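Local structure of exosome complex exonuclease RRP46 homolog (Oryza sativa Japonica Group, 3HKM) at residues Thr38-Ala43 against Gly113-Cys118; Pro49-Gly54 against His97-Thr102; Val65-Thr70 against Ile105-Gly110; Ser90-Thr95 against Ala130-Lys135. The protein hydrolyses DNA and phosphorolytically degrades RNA in vitro, binds double-stranded DNA and single-stranded RNA, and is a probable component of the exosome complex. All coordinates share one frame; numbering follows the deposited sequence.

How the interactions relate
Interactions 1 and 3 lie side by side in the RNase PH domain and share its mixed sheet. Interaction 1, fully buried, packs strand 38-49 against the first turn of helix 115-130. Interaction 3 zips strand 61-67 to strand 100-110, with W66, L106 and V108 toward the helices and V65, I105, K67 and Q107 on the opposite face. V40 packs on L106 and L115 on W66, giving one apolar core. Interactions 2, 3 and 4 are partly buried. Interaction 2, farthest out, its centre about 23 Å from that of the chain, lies at the far end of strand 100-110, where short polar bonds replace packing. Interaction 4 joins two helix exits by backbone bonds, and its I132 packs on T102.

Interaction 1: Thr38-Ala43 against Gly113-Cys118; sequences TIVLAA and GSLLPC
T38 meets G113 through a short hydroxyl-to-carbonyl hydrogen bond, with OG1 donating to G113 O over 2.5 Å. The donor lies in the carbonyl plane on a lone pair, at a C=O...O angle of 131°. R15 also donates to G113 O, and D112 N bonds to T38 OG1, which gives the buried hydroxyl both a donor and an acceptor for a partner. G113 has positive phi, and a beta carbon there would collide with the carbonyl O of D112, so glycine suits the turn into the helix.

The apolar contacts begin on the same threonine. Its CG2 stands anti to the backbone N (OG1 chi1 -67°), and this branch points into the first helical turn, 3.8 Å from L115 CD1 and 3.7 Å from C118 CB. Two residues on along the strand, on the same side as T38, V40 crosses L115 obliquely, its CG2 coming 4.0 Å from L115 CD1. C118 SG approaches V40 CB to 4.2 Å and is compact enough to sit between strand and helix.

Backbone and polar groups fix the helix start. C118 N bonds back to S114 O at 2.9 Å, while the S114 hydroxyl turns elsewhere, to T155 O. The threonine's two branches thus do different work: the hydroxyl satisfies a buried carbonyl, and the methyl seals the apolar seam beside it.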
# COMPACT_ATOMS: atom_id res chain seq x y z
N THR A 38 11.72 -2.94 5.10
CA THR A 38 10.28 -2.96 5.32
C THR A 38 9.68 -4.02 4.42
O THR A 38 9.62 -3.86 3.19
CB THR A 38 9.63 -1.61 5.01
OG1 THR A 38 10.07 -0.65 5.97
CG2 THR A 38 8.11 -1.72 5.07
N ILE A 39 9.23 -5.12 5.02
CA ILE A 39 8.69 -6.23 4.25
C ILE A 39 7.34 -6.73 4.77
O ILE A 39 7.10 -6.78 5.99
CB ILE A 39 9.72 -7.39 4.08
CG1 ILE A 39 9.01 -8.74 4.07
CG2 ILE A 39 10.81 -7.32 5.15
CD1 ILE A 39 9.84 -9.84 3.53
N VAL A 40 6.47 -7.08 3.83
CA VAL A 40 5.08 -7.40 4.12
C VAL A 40 4.62 -8.62 3.32
O VAL A 40 5.10 -8.86 2.21
CB VAL A 40 4.21 -6.18 3.73
CG1 VAL A 40 2.93 -6.61 3.04
CG2 VAL A 40 3.94 -5.26 4.95
N LEU A 41 3.70 -9.41 3.89
CA LEU A 41 3.08 -10.51 3.15
C LEU A 41 1.58 -10.29 2.95
O LEU A 41 0.84 -10.13 3.92
CB LEU A 41 3.32 -11.86 3.84
CG LEU A 41 2.51 -13.05 3.29
CD1 LEU A 41 2.92 -13.38 1.86
CD2 LEU A 41 2.64 -14.28 4.18
N ALA A 42 1.15 -10.28 1.70
CA ALA A 42 -0.24 -10.02 1.33
C ALA A 42 -0.96 -11.26 0.77
O ALA A 42 -0.52 -11.84 -0.21
CB ALA A 42 -0.31 -8.88 0.31
N ALA A 43 -2.07 -11.65 1.39
CA ALA A 43 -2.79 -12.86 0.99
C ALA A 43 -4.23 -12.53 0.60
O ALA A 43 -4.94 -11.88 1.37
CB ALA A 43 -2.77 -13.90 2.12
N GLY A 113 10.13 1.50 7.95
CA GLY A 113 9.54 2.72 7.42
C GLY A 113 8.68 2.53 6.18
O GLY A 113 8.78 1.50 5.52
N SER A 114 7.86 3.54 5.88
CA SER A 114 6.87 3.50 4.80
C SER A 114 6.05 2.21 4.80
O SER A 114 5.84 1.59 3.76
CB SER A 114 7.53 3.73 3.43
OG SER A 114 8.00 5.06 3.31
N LEU A 115 5.57 1.83 5.98
CA LEU A 115 4.86 0.56 6.16
C LEU A 115 3.48 0.52 5.49
O LEU A 115 3.10 -0.49 4.90
CB LEU A 115 4.72 0.22 7.65
CG LEU A 115 4.17 -1.18 7.93
CD1 LEU A 115 5.04 -2.24 7.28
CD2 LEU A 115 4.04 -1.43 9.43
N LEU A 116 2.74 1.61 5.56
CA LEU A 116 1.42 1.64 4.96
C LEU A 116 1.52 1.70 3.42
O LEU A 116 0.81 0.98 2.72
CB LEU A 116 0.59 2.79 5.53
CG LEU A 116 -0.94 2.76 5.40
CD1 LEU A 116 -1.46 3.90 4.56
CD2 LEU A 116 -1.45 1.40 4.91
N PRO A 117 2.41 2.56 2.89
CA PRO A 117 2.63 2.52 1.44
C PRO A 117 3.13 1.16 0.97
O PRO A 117 2.73 0.70 -0.10
CB PRO A 117 3.70 3.59 1.23
CG PRO A 117 3.49 4.55 2.33
CD PRO A 117 3.09 3.71 3.52
N CYS A 118 4.00 0.51 1.75
CA CYS A 118 4.48 -0.81 1.39
C CYS A 118 3.34 -1.83 1.39
O CYS A 118 3.18 -2.60 0.43
CB CYS A 118 5.59 -1.26 2.34
SG CYS A 118 6.28 -2.91 1.99

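Interaction 2: Pro49-Gly54 against His97-Thr102; sequences PGTRKG and HPNTTT
N99 holds its CG anti to the backbone N (chi1 -169°), which carries the amide back toward T51, while T101 has OG1 anti to its carbonyl carbon (chi1 -54°), where it reaches G50. ND2 of N99 donates to T51 OG1 over 2.6 Å with a somewhat bent N-H...O angle of 144°. The hydroxyl lies in the amide plane, and the two side chains cross obliquely. The T101 hydroxyl in turn donates to G50 O at 2.8 Å, tilted somewhat from the carbonyl plane. G50 is held at its N-H too: G50 N donates to N99 O at 2.9 Å from well above that carbonyl's plane.

Residue types fit these roles. G50, at positive phi, has a backbone shape in which a beta carbon would collide with the carbonyl O of P49. N99 also has positive phi, a conformation asparagine tolerates comparatively well. P49 forms the last antiparallel, non-hydrogen-bonded pair with T100, CA to CA 4.3 Å, and its ring needs no N-H there. Beyond it the chain swings across strand 100-110, and P57 packs on both T51 and N99.

Here antiparallel strands 38-49 and 100-110 part at one end of the mixed sheet of the RNase PH (S5-clan) domain, and one main-chain bond is joined by bonds from T101 OG1 and N99 ND2.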
# COMPACT_ATOMS: atom_id res chain seq x y z
N PRO A 49 -18.23 -16.77 -2.95
CA PRO A 49 -19.68 -16.55 -2.90
C PRO A 49 -20.20 -16.21 -1.50
O PRO A 49 -19.77 -16.81 -0.52
CB PRO A 49 -20.25 -17.90 -3.35
CG PRO A 49 -19.20 -18.47 -4.25
CD PRO A 49 -17.87 -17.98 -3.71
N GLY A 50 -21.12 -15.26 -1.41
CA GLY A 50 -21.74 -14.92 -0.14
C GLY A 50 -21.30 -13.57 0.39
O GLY A 50 -20.21 -13.10 0.07
N THR A 51 -22.15 -12.95 1.20
CA THR A 51 -21.85 -11.63 1.74
C THR A 51 -22.24 -11.52 3.22
O THR A 51 -23.39 -11.79 3.59
CB THR A 51 -22.59 -10.52 0.96
OG1 THR A 51 -22.76 -10.90 -0.41
CG2 THR A 51 -21.83 -9.21 1.03
N ARG A 52 -21.27 -11.12 4.04
CA ARG A 52 -21.52 -10.77 5.44
C ARG A 52 -22.93 -10.19 5.60
O ARG A 52 -23.38 -9.42 4.76
CB ARG A 52 -20.49 -9.76 5.94
CG ARG A 52 -19.07 -10.30 6.02
CD ARG A 52 -19.04 -11.58 6.84
NE ARG A 52 -17.84 -11.67 7.68
CZ ARG A 52 -16.81 -12.47 7.43
NH1 ARG A 52 -16.81 -13.24 6.36
NH2 ARG A 52 -15.77 -12.48 8.26
N LYS A 53 -23.60 -10.56 6.68
CA LYS A 53 -25.01 -10.21 6.85
C LYS A 53 -25.21 -8.69 6.88
O LYS A 53 -26.29 -8.18 6.55
CB LYS A 53 -25.56 -10.86 8.12
CG LYS A 53 -26.93 -11.49 7.96
CD LYS A 53 -26.89 -12.65 6.97
CE LYS A 53 -28.27 -13.26 6.80
NZ LYS A 53 -28.81 -13.71 8.11
N GLY A 54 -24.16 -7.97 7.25
CA GLY A 54 -24.21 -6.52 7.34
C GLY A 54 -23.77 -5.80 6.08
O GLY A 54 -23.68 -4.57 6.08
N HIS A 97 -18.30 -9.13 -9.66
CA HIS A 97 -18.65 -10.34 -8.94
C HIS A 97 -19.51 -10.06 -7.72
O HIS A 97 -19.03 -10.16 -6.59
CB HIS A 97 -17.40 -11.10 -8.53
CG HIS A 97 -16.69 -11.74 -9.68
ND1 HIS A 97 -15.48 -11.29 -10.17
CD2 HIS A 97 -17.04 -12.79 -10.47
CE1 HIS A 97 -15.12 -12.03 -11.20
NE2 HIS A 97 -16.04 -12.95 -11.40
N PRO A 98 -20.79 -9.73 -7.94
CA PRO A 98 -21.76 -9.43 -6.88
C PRO A 98 -21.99 -10.64 -5.99
O PRO A 98 -21.77 -11.77 -6.43
CB PRO A 98 -23.03 -9.10 -7.65
CG PRO A 98 -22.57 -8.71 -9.02
CD PRO A 98 -21.38 -9.57 -9.27
N ASN A 99 -22.45 -10.39 -4.76
CA ASN A 99 -22.64 -11.43 -3.75
C ASN A 99 -21.40 -12.29 -3.59
O ASN A 99 -21.44 -13.51 -3.70
CB ASN A 99 -23.85 -12.31 -4.07
CG ASN A 99 -24.24 -13.22 -2.92
OD1 ASN A 99 -24.80 -14.29 -3.14
ND2 ASN A 99 -23.94 -12.81 -1.70
N THR A 100 -20.28 -11.62 -3.33
CA THR A 100 -18.99 -12.28 -3.24
C THR A 100 -18.11 -11.55 -2.22
O THR A 100 -18.21 -10.34 -2.06
CB THR A 100 -18.33 -12.30 -4.64
OG1 THR A 100 -17.86 -13.61 -4.93
CG2 THR A 100 -17.21 -11.28 -4.75
N THR A 101 -17.25 -12.27 -1.52
CA THR A 101 -16.35 -11.64 -0.57
C THR A 101 -14.90 -12.01 -0.86
O THR A 101 -14.55 -13.19 -0.95
CB THR A 101 -16.68 -12.00 0.89
OG1 THR A 101 -18.05 -11.70 1.17
CG2 THR A 101 -15.79 -11.22 1.85
N THR A 102 -14.07 -10.99 -1.02
CA THR A 102 -12.63 -11.17 -1.15
C THR A 102 -11.95 -10.68 0.13
O THR A 102 -12.03 -9.51 0.49
CB THR A 102 -12.10 -10.42 -2.38
OG1 THR A 102 -12.76 -10.93 -3.55
CG2 THR A 102 -10.60 -10.58 -2.53

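Interaction 3: Val65-Thr70 against Ile105-Gly110; sequences VWKPMT and ILQVVG
L106 lays its CD1 methyl over one face of the W66 indole, 3.8 Å from the centroid of the five-membered ring. The approach is 22° off the ring normal, a CH-pi contact, although the methyl is displaced toward the rim of the indole as a whole. L106 CG stands anti to the backbone N (chi1 -170°), and the two side chains lie side by side, pointing the same way. L84 of helix 77-91 and L115 of helix 115-130 also touch the indole, and so a broad flat ring suits this place between sheet and helices.

On the other face of the sheet, V65 CG1 meets I105 CG1 at 3.9 Å, again side by side. The aliphatic part of K67 crosses I105 obliquely, and its CE comes 3.6 Å from I105 CG2. Where the strand gives way to loop, the flexible M69 bends so that its CE touches V108 CG1 at 3.9 Å.

Main-chain hydrogen bonds join the strands in parallel: L106 N to V65 O (3.1 Å), K67 N to L106 O (2.9 Å) and V108 N to K67 O (3.1 Å). All three run nearly along the C=O axis. On the outer edge of strand 61-67, W66 N is taken by E81 of helix 77-91. On the other side of strand 100-110, V109 and G110 make a classic beta bulge opposite I39 of strand 38-49.

The contact thus closes a beta-alpha-beta unit: three main-chain bonds set the register, W66, L106 and V108 pack it against the helices, and V65, I105 and the K67 methylenes make an apolar strip on the other face.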
# COMPACT_ATOMS: atom_id res chain seq x y z
N VAL A 65 -7.83 -7.58 7.10
CA VAL A 65 -7.34 -7.67 8.46
C VAL A 65 -5.84 -7.43 8.47
O VAL A 65 -5.08 -8.10 7.77
CB VAL A 65 -7.73 -9.01 9.16
CG1 VAL A 65 -8.24 -10.03 8.16
CG2 VAL A 65 -6.58 -9.57 10.00
N TRP A 66 -5.44 -6.43 9.25
CA TRP A 66 -4.06 -6.02 9.37
C TRP A 66 -3.47 -6.72 10.58
O TRP A 66 -3.99 -6.60 11.68
CB TRP A 66 -4.00 -4.50 9.57
CG TRP A 66 -2.88 -3.80 8.86
CD1 TRP A 66 -2.92 -3.24 7.60
CD2 TRP A 66 -1.56 -3.57 9.36
NE1 TRP A 66 -1.70 -2.69 7.30
CE2 TRP A 66 -0.85 -2.87 8.36
CE3 TRP A 66 -0.91 -3.89 10.55
CZ2 TRP A 66 0.47 -2.48 8.51
CZ3 TRP A 66 0.40 -3.50 10.71
CH2 TRP A 66 1.08 -2.81 9.69
N LYS A 67 -2.39 -7.46 10.38
CA LYS A 67 -1.79 -8.26 11.45
C LYS A 67 -0.37 -7.79 11.75
O LYS A 67 0.48 -7.77 10.86
CB LYS A 67 -1.81 -9.75 11.08
CG LYS A 67 -3.13 -10.21 10.46
CD LYS A 67 -3.58 -11.58 10.93
CE LYS A 67 -2.90 -12.72 10.19
NZ LYS A 67 -3.57 -14.03 10.48
N PRO A 68 -0.11 -7.42 13.02
CA PRO A 68 1.19 -6.90 13.45
C PRO A 68 2.25 -7.99 13.45
O PRO A 68 1.90 -9.17 13.58
CB PRO A 68 0.93 -6.43 14.90
CG PRO A 68 -0.55 -6.40 15.05
CD PRO A 68 -1.07 -7.47 14.14
N MET A 69 3.52 -7.62 13.32
CA MET A 69 4.56 -8.64 13.28
C MET A 69 4.70 -9.33 14.63
O MET A 69 5.45 -10.30 14.76
CB MET A 69 5.89 -8.08 12.74
CG MET A 69 6.79 -7.37 13.74
SD MET A 69 7.97 -6.25 12.92
CE MET A 69 7.08 -4.71 13.03
N THR A 70 3.94 -8.85 15.62
CA THR A 70 4.00 -9.41 16.96
C THR A 70 2.93 -8.78 17.86
O THR A 70 2.52 -7.64 17.63
CB THR A 70 5.39 -9.19 17.58
OG1 THR A 70 5.64 -10.18 18.58
CG2 THR A 70 5.48 -7.79 18.19
N ILE A 105 -5.54 -10.46 3.77
CA ILE A 105 -4.77 -10.48 5.00
C ILE A 105 -3.39 -9.89 4.76
O ILE A 105 -2.71 -10.27 3.82
CB ILE A 105 -4.65 -11.89 5.60
CG1 ILE A 105 -6.03 -12.41 5.98
CG2 ILE A 105 -3.75 -11.87 6.83
CD1 ILE A 105 -5.99 -13.63 6.87
N LEU A 106 -3.01 -8.95 5.60
CA LEU A 106 -1.73 -8.28 5.51
C LEU A 106 -0.92 -8.62 6.76
O LEU A 106 -1.31 -8.28 7.87
CB LEU A 106 -1.94 -6.77 5.37
CG LEU A 106 -0.75 -5.88 5.01
CD1 LEU A 106 0.15 -5.61 6.22
CD2 LEU A 106 0.04 -6.47 3.86
N GLN A 107 0.19 -9.31 6.57
CA GLN A 107 1.05 -9.68 7.67
C GLN A 107 2.36 -8.91 7.58
O GLN A 107 3.12 -9.05 6.62
CB GLN A 107 1.33 -11.18 7.64
CG GLN A 107 2.42 -11.64 8.60
CD GLN A 107 2.00 -11.55 10.06
OE1 GLN A 107 2.61 -10.82 10.85
NE2 GLN A 107 0.95 -12.28 10.42
N VAL A 108 2.63 -8.08 8.60
CA VAL A 108 3.90 -7.36 8.68
C VAL A 108 5.05 -8.27 9.10
O VAL A 108 4.95 -9.03 10.06
CB VAL A 108 3.81 -6.17 9.64
CG1 VAL A 108 5.14 -5.43 9.69
CG2 VAL A 108 2.71 -5.24 9.19
N VAL A 109 6.14 -8.20 8.33
CA VAL A 109 7.31 -9.05 8.55
C VAL A 109 8.45 -8.22 9.13
O VAL A 109 9.14 -8.65 10.04
CB VAL A 109 7.75 -9.73 7.22
CG1 VAL A 109 9.13 -10.36 7.37
CG2 VAL A 109 6.72 -10.76 6.78
N GLY A 110 8.63 -7.02 8.58
CA GLY A 110 9.62 -6.09 9.07
C GLY A 110 9.14 -4.66 8.89
O GLY A 110 8.32 -4.38 8.01

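Interaction 4: Ser90-Thr95 against Ala130-Lys135; sequences SICLLT and AGIPLK
P133 O is gripped twice: L93 N donates to it over 2.8 Å, tilted 34° from the carbonyl plane, and a water donates to it as well. The same water also donates to L93 O at 2.9 Å, so L93 is tied to P133 O directly through N and through water from O. Two residues on, K135 N donates to I91 O in a short bond of 2.5 Å, nearly straight.

Between these bonds C92 and L134 come close, CA to CA 4.2 Å, making a single bridge just past helix 77-91. I91 has CG1 in the crowded position between N and carbonyl carbon (chi1 79°), with CD1 3.8 Å from L134 CG, the two chains side by side. C92 SG fits beside L134 CD1 and I132 CG2, while L127 backs both I91 and L134.

K135 spreads its methylenes past the carbonyls of S90 and I91, and NZ comes 3.7 Å from both L93 CD1 and L94 CD1. At the start of 130-135, G131 ends helix 115-130 in a Schellman motif. I91 O, at the end of helix 77-91, is thus taken by K135 N, and the loop carbonyls P133 O and L93 O are served by L93 N and water.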
# COMPACT_ATOMS: atom_id res chain seq x y z
N SER A 90 -11.64 0.96 -2.95
CA SER A 90 -11.57 2.01 -3.96
C SER A 90 -11.12 1.51 -5.33
O SER A 90 -11.77 1.81 -6.35
CB SER A 90 -10.64 3.13 -3.49
OG SER A 90 -10.49 4.11 -4.49
N ILE A 91 -10.02 0.76 -5.37
CA ILE A 91 -9.45 0.37 -6.66
C ILE A 91 -10.11 -0.85 -7.26
O ILE A 91 -10.02 -1.07 -8.46
CB ILE A 91 -7.93 0.12 -6.58
CG1 ILE A 91 -7.65 -1.26 -5.98
CG2 ILE A 91 -7.22 1.24 -5.81
CD1 ILE A 91 -6.17 -1.61 -5.91
N CYS A 92 -10.76 -1.66 -6.43
CA CYS A 92 -11.42 -2.87 -6.91
C CYS A 92 -12.67 -2.54 -7.69
O CYS A 92 -13.46 -1.68 -7.29
CB CYS A 92 -11.76 -3.79 -5.73
SG CYS A 92 -10.34 -4.70 -5.05
N LEU A 93 -12.87 -3.21 -8.83
CA LEU A 93 -14.13 -3.08 -9.55
C LEU A 93 -15.19 -4.00 -8.90
O LEU A 93 -15.09 -5.23 -8.94
CB LEU A 93 -13.96 -3.39 -11.03
CG LEU A 93 -15.16 -2.96 -11.88
CD1 LEU A 93 -15.73 -1.65 -11.37
CD2 LEU A 93 -14.80 -2.86 -13.36
N LEU A 94 -16.20 -3.38 -8.30
CA LEU A 94 -17.11 -4.07 -7.38
C LEU A 94 -18.33 -4.66 -8.07
O LEU A 94 -19.06 -5.47 -7.49
CB LEU A 94 -17.52 -3.13 -6.24
CG LEU A 94 -18.02 -1.71 -6.57
CD1 LEU A 94 -16.96 -0.83 -7.29
CD2 LEU A 94 -19.31 -1.75 -7.37
N THR A 95 -18.55 -4.23 -9.30
CA THR A 95 -19.73 -4.60 -10.06
C THR A 95 -19.58 -5.93 -10.82
O THR A 95 -20.56 -6.45 -11.36
CB THR A 95 -20.09 -3.47 -11.05
OG1 THR A 95 -21.15 -3.89 -11.91
CG2 THR A 95 -18.87 -3.10 -11.89
N ALA A 130 -4.36 -12.75 -7.62
CA ALA A 130 -5.54 -13.55 -7.29
C ALA A 130 -6.63 -13.41 -8.35
O ALA A 130 -7.67 -14.08 -8.28
CB ALA A 130 -6.08 -13.15 -5.93
N GLY A 131 -6.41 -12.56 -9.34
CA GLY A 131 -7.41 -12.33 -10.37
C GLY A 131 -8.63 -11.59 -9.87
O GLY A 131 -9.76 -11.89 -10.24
N ILE A 132 -8.40 -10.61 -9.00
CA ILE A 132 -9.48 -9.76 -8.52
C ILE A 132 -9.55 -8.58 -9.46
O ILE A 132 -8.55 -7.91 -9.69
CB ILE A 132 -9.20 -9.23 -7.10
CG1 ILE A 132 -8.73 -10.35 -6.17
CG2 ILE A 132 -10.42 -8.51 -6.55
CD1 ILE A 132 -9.71 -11.48 -6.00
N PRO A 133 -10.73 -8.34 -10.04
CA PRO A 133 -10.87 -7.24 -11.01
C PRO A 133 -10.62 -5.86 -10.37
O PRO A 133 -11.30 -5.47 -9.43
CB PRO A 133 -12.34 -7.36 -11.46
CG PRO A 133 -12.73 -8.76 -11.12
CD PRO A 133 -11.97 -9.12 -9.89
N LEU A 134 -9.64 -5.13 -10.90
CA LEU A 134 -9.32 -3.79 -10.41
C LEU A 134 -9.71 -2.73 -11.44
O LEU A 134 -9.70 -2.99 -12.65
CB LEU A 134 -7.83 -3.69 -10.12
CG LEU A 134 -7.26 -3.97 -8.73
CD1 LEU A 134 -7.91 -5.15 -8.04
CD2 LEU A 134 -5.74 -4.16 -8.83
N LYS A 135 -10.06 -1.53 -10.96
CA LYS A 135 -10.28 -0.37 -11.83
C LYS A 135 -8.95 0.12 -12.41
O LYS A 135 -8.87 0.61 -13.53
CB LYS A 135 -10.92 0.79 -11.05
CG LYS A 135 -12.32 0.56 -10.50
CD LYS A 135 -12.84 1.87 -9.91
CE LYS A 135 -14.00 1.68 -8.95
NZ LYS A 135 -15.33 1.57 -9.64
O HOH W 1 -12.83 -6.48 -7.71